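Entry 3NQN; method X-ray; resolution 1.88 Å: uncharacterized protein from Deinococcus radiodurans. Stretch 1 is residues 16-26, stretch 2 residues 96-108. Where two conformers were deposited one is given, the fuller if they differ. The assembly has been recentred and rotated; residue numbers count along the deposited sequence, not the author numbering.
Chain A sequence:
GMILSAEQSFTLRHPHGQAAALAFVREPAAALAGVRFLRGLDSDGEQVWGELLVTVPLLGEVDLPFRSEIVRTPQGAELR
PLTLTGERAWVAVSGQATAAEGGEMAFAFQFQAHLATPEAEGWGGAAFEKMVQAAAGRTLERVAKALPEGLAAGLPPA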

# COMPACT_ATOMS: atom_id res chain seq x y z
N HIS A 16 -30.05 -22.20 9.99
CA HIS A 16 -30.68 -23.04 8.96
C HIS A 16 -30.22 -24.52 8.95
O HIS A 16 -30.61 -25.29 8.06
CB HIS A 16 -30.48 -22.42 7.57
CG HIS A 16 -31.13 -21.08 7.41
ND1 HIS A 16 -30.80 -20.21 6.39
CD2 HIS A 16 -32.07 -20.44 8.16
CE1 HIS A 16 -31.53 -19.11 6.49
NE2 HIS A 16 -32.30 -19.22 7.56
N GLY A 17 -29.40 -24.93 9.92
CA GLY A 17 -29.01 -26.34 10.04
C GLY A 17 -27.69 -26.70 9.40
O GLY A 17 -26.97 -25.82 8.92
N GLN A 18 -27.41 -28.00 9.33
CA GLN A 18 -26.08 -28.51 8.92
C GLN A 18 -25.66 -28.23 7.48
O GLN A 18 -24.56 -27.70 7.26
CB GLN A 18 -25.97 -30.01 9.19
CG GLN A 18 -24.60 -30.56 8.85
CD GLN A 18 -24.39 -31.95 9.37
OE1 GLN A 18 -25.31 -32.59 9.90
NE2 GLN A 18 -23.17 -32.44 9.25
N ALA A 19 -26.50 -28.60 6.51
CA ALA A 19 -26.16 -28.38 5.10
C ALA A 19 -25.83 -26.91 4.85
O ALA A 19 -24.83 -26.59 4.19
CB ALA A 19 -27.34 -28.83 4.17
N ALA A 20 -26.64 -26.03 5.41
CA ALA A 20 -26.42 -24.60 5.24
C ALA A 20 -25.11 -24.15 5.93
O ALA A 20 -24.40 -23.30 5.40
CB ALA A 20 -27.59 -23.83 5.79
N ALA A 21 -24.83 -24.70 7.11
CA ALA A 21 -23.63 -24.35 7.85
C ALA A 21 -22.38 -24.78 7.06
O ALA A 21 -21.42 -24.03 6.95
CB ALA A 21 -23.65 -24.99 9.26
N LEU A 22 -22.42 -25.98 6.48
CA LEU A 22 -21.32 -26.47 5.61
C LEU A 22 -21.10 -25.53 4.42
O LEU A 22 -19.97 -25.19 4.11
CB LEU A 22 -21.64 -27.87 5.08
CG LEU A 22 -21.12 -29.07 5.82
CD1 LEU A 22 -21.72 -30.36 5.21
CD2 LEU A 22 -19.60 -29.11 5.77
N ALA A 23 -22.20 -25.12 3.76
CA ALA A 23 -22.12 -24.23 2.62
C ALA A 23 -21.55 -22.87 3.01
O ALA A 23 -20.76 -22.28 2.27
CB ALA A 23 -23.51 -24.05 1.97
N PHE A 24 -21.97 -22.38 4.15
CA PHE A 24 -21.54 -21.08 4.68
C PHE A 24 -20.02 -21.05 4.95
O PHE A 24 -19.32 -20.14 4.51
CB PHE A 24 -22.32 -20.79 5.97
CG PHE A 24 -21.93 -19.53 6.68
CD1 PHE A 24 -22.51 -18.33 6.35
CD2 PHE A 24 -21.06 -19.57 7.74
CE1 PHE A 24 -22.18 -17.18 7.03
CE2 PHE A 24 -20.73 -18.41 8.43
CZ PHE A 24 -21.29 -17.22 8.07
N VAL A 25 -19.50 -22.06 5.64
CA VAL A 25 -18.07 -22.08 5.98
C VAL A 25 -17.19 -22.37 4.77
O VAL A 25 -15.99 -22.06 4.80
CB VAL A 25 -17.73 -23.10 7.14
CG1 VAL A 25 -18.49 -22.70 8.45
CG2 VAL A 25 -18.04 -24.51 6.73
N ARG A 26 -17.77 -22.95 3.73
CA ARG A 26 -16.98 -23.31 2.54
C ARG A 26 -16.89 -22.21 1.51
O ARG A 26 -16.10 -22.32 0.57
CB ARG A 26 -17.54 -24.57 1.88
CG ARG A 26 -17.24 -25.83 2.67
CD ARG A 26 -17.98 -27.00 2.16
NE ARG A 26 -17.46 -28.25 2.71
CZ ARG A 26 -18.08 -29.42 2.63
NH1 ARG A 26 -19.25 -29.53 2.02
NH2 ARG A 26 -17.51 -30.50 3.15
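Stretch 2, residues 96-108: QATAAEGGEMAFA

The centre of this contact is built from small side chains, which let a hairpin come close to a helix. Ala21 points toward the sheet and sets its CB 3.6 Å from Ala99 CB and 3.7 Å from CG of Met105, a selenomethionine. One turn on, Val25 places CB 3.8 Å from Ala97 CB, so alternate residues of strand 96-99 meet successive helical turns. Val25 CG1 also lies 3.8 Å from Met105 SE and 3.7 Å from Phe107 CZ. Met105 SE reaches Phe24 CD2 at 3.7 Å, approaching that ring obliquely, while Phe107 CZ sits at its edge.

Strand 96-99 runs nearly antiparallel to helix 18-26, with a crossing angle of -165° and axes 7.7 Å apart at closest approach; strand 104-108, its hairpin partner, runs back at 26° to the helix. Thr98, between the inward Ala97 and Ala99, points away, as does Ala106, next to the inward Met105.

Toward the helix start, side chains give way to backbone. Gly17, the N-cap, brings its C atom 3.4 Å from Gly103 CA; a CB on Gly103 would clash with Gly17 CA, and its phi/psi of 91/13 independently calls for glycine. At the polar edge, extended Gln18 lays CG 3.4 Å from Ala100 O and OE1 3.6 Å from Glu101 CA, yet no hydrogen bond joins the modelled atoms: packing carries the contact.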

# COMPACT_ATOMS: atom_id res chain seq x y z
N GLN A 96 -9.66 -22.70 10.57
CA GLN A 96 -10.31 -23.97 10.41
C GLN A 96 -11.75 -23.83 10.88
O GLN A 96 -12.02 -23.16 11.90
CB GLN A 96 -9.60 -25.08 11.19
CG GLN A 96 -8.05 -25.19 10.98
CD GLN A 96 -7.28 -24.16 11.80
OE1 GLN A 96 -7.59 -23.92 12.95
NE2 GLN A 96 -6.23 -23.56 11.19
N ALA A 97 -12.67 -24.43 10.14
CA ALA A 97 -14.09 -24.36 10.46
C ALA A 97 -14.75 -25.71 10.26
O ALA A 97 -14.48 -26.41 9.26
CB ALA A 97 -14.79 -23.30 9.57
N THR A 98 -15.62 -26.07 11.19
CA THR A 98 -16.39 -27.31 11.05
C THR A 98 -17.86 -27.00 11.29
O THR A 98 -18.20 -26.08 12.01
CB THR A 98 -15.94 -28.37 12.04
OG1 THR A 98 -16.19 -27.90 13.37
CG2 THR A 98 -14.46 -28.68 11.87
N ALA A 99 -18.72 -27.76 10.62
CA ALA A 99 -20.18 -27.66 10.77
C ALA A 99 -20.65 -29.04 11.19
O ALA A 99 -20.23 -30.06 10.62
CB ALA A 99 -20.83 -27.26 9.48
N ALA A 100 -21.47 -29.08 12.23
CA ALA A 100 -21.91 -30.34 12.78
C ALA A 100 -23.42 -30.47 12.73
O ALA A 100 -24.12 -29.63 12.11
CB ALA A 100 -21.41 -30.48 14.20
N GLU A 101 -23.92 -31.54 13.34
CA GLU A 101 -25.34 -31.80 13.39
C GLU A 101 -26.06 -30.61 13.98
O GLU A 101 -25.64 -30.05 14.99
CB GLU A 101 -25.62 -33.05 14.25
N GLY A 102 -27.13 -30.20 13.32
CA GLY A 102 -27.97 -29.11 13.81
C GLY A 102 -27.49 -27.74 13.43
O GLY A 102 -28.12 -26.74 13.78
N GLY A 103 -26.36 -27.69 12.71
CA GLY A 103 -25.81 -26.41 12.25
C GLY A 103 -24.82 -25.77 13.22
O GLY A 103 -24.46 -24.62 13.06
N GLU A 104 -24.37 -26.52 14.20
CA GLU A 104 -23.38 -26.03 15.15
C GLU A 104 -22.02 -25.86 14.44
O GLU A 104 -21.48 -26.82 13.91
CB GLU A 104 -23.23 -27.03 16.30
CG GLU A 104 -24.53 -27.28 17.11
CD GLU A 104 -24.98 -26.07 17.91
OE1 GLU A 104 -24.16 -25.15 18.08
OE2 GLU A 104 -26.14 -26.05 18.37
N MSE A 105 -21.49 -24.64 14.43
CA MSE A 105 -20.21 -24.38 13.79
C MSE A 105 -19.12 -24.06 14.81
O MSE A 105 -19.38 -23.45 15.84
CB MSE A 105 -20.33 -23.21 12.80
CG MSE A 105 -21.33 -23.48 11.66
SE MSE A 105 -21.54 -21.98 10.52
CE MSE A 105 -22.21 -20.62 11.76
N ALA A 106 -17.91 -24.52 14.52
CA ALA A 106 -16.73 -24.24 15.33
C ALA A 106 -15.72 -23.57 14.43
O ALA A 106 -15.48 -24.01 13.30
CB ALA A 106 -16.14 -25.55 15.91
N PHE A 107 -15.11 -22.50 14.95
CA PHE A 107 -14.08 -21.77 14.24
C PHE A 107 -12.84 -21.63 15.10
O PHE A 107 -12.94 -21.49 16.32
CB PHE A 107 -14.59 -20.37 13.89
CG PHE A 107 -15.77 -20.36 12.97
CD1 PHE A 107 -15.59 -20.32 11.60
CD2 PHE A 107 -17.07 -20.37 13.48
CE1 PHE A 107 -16.69 -20.33 10.73
CE2 PHE A 107 -18.16 -20.37 12.63
CZ PHE A 107 -17.97 -20.35 11.25
N ALA A 108 -11.68 -21.67 14.44
CA ALA A 108 -10.41 -21.33 15.04
C ALA A 108 -9.61 -20.55 13.98
O ALA A 108 -9.50 -21.01 12.82
CB ALA A 108 -9.65 -22.59 15.45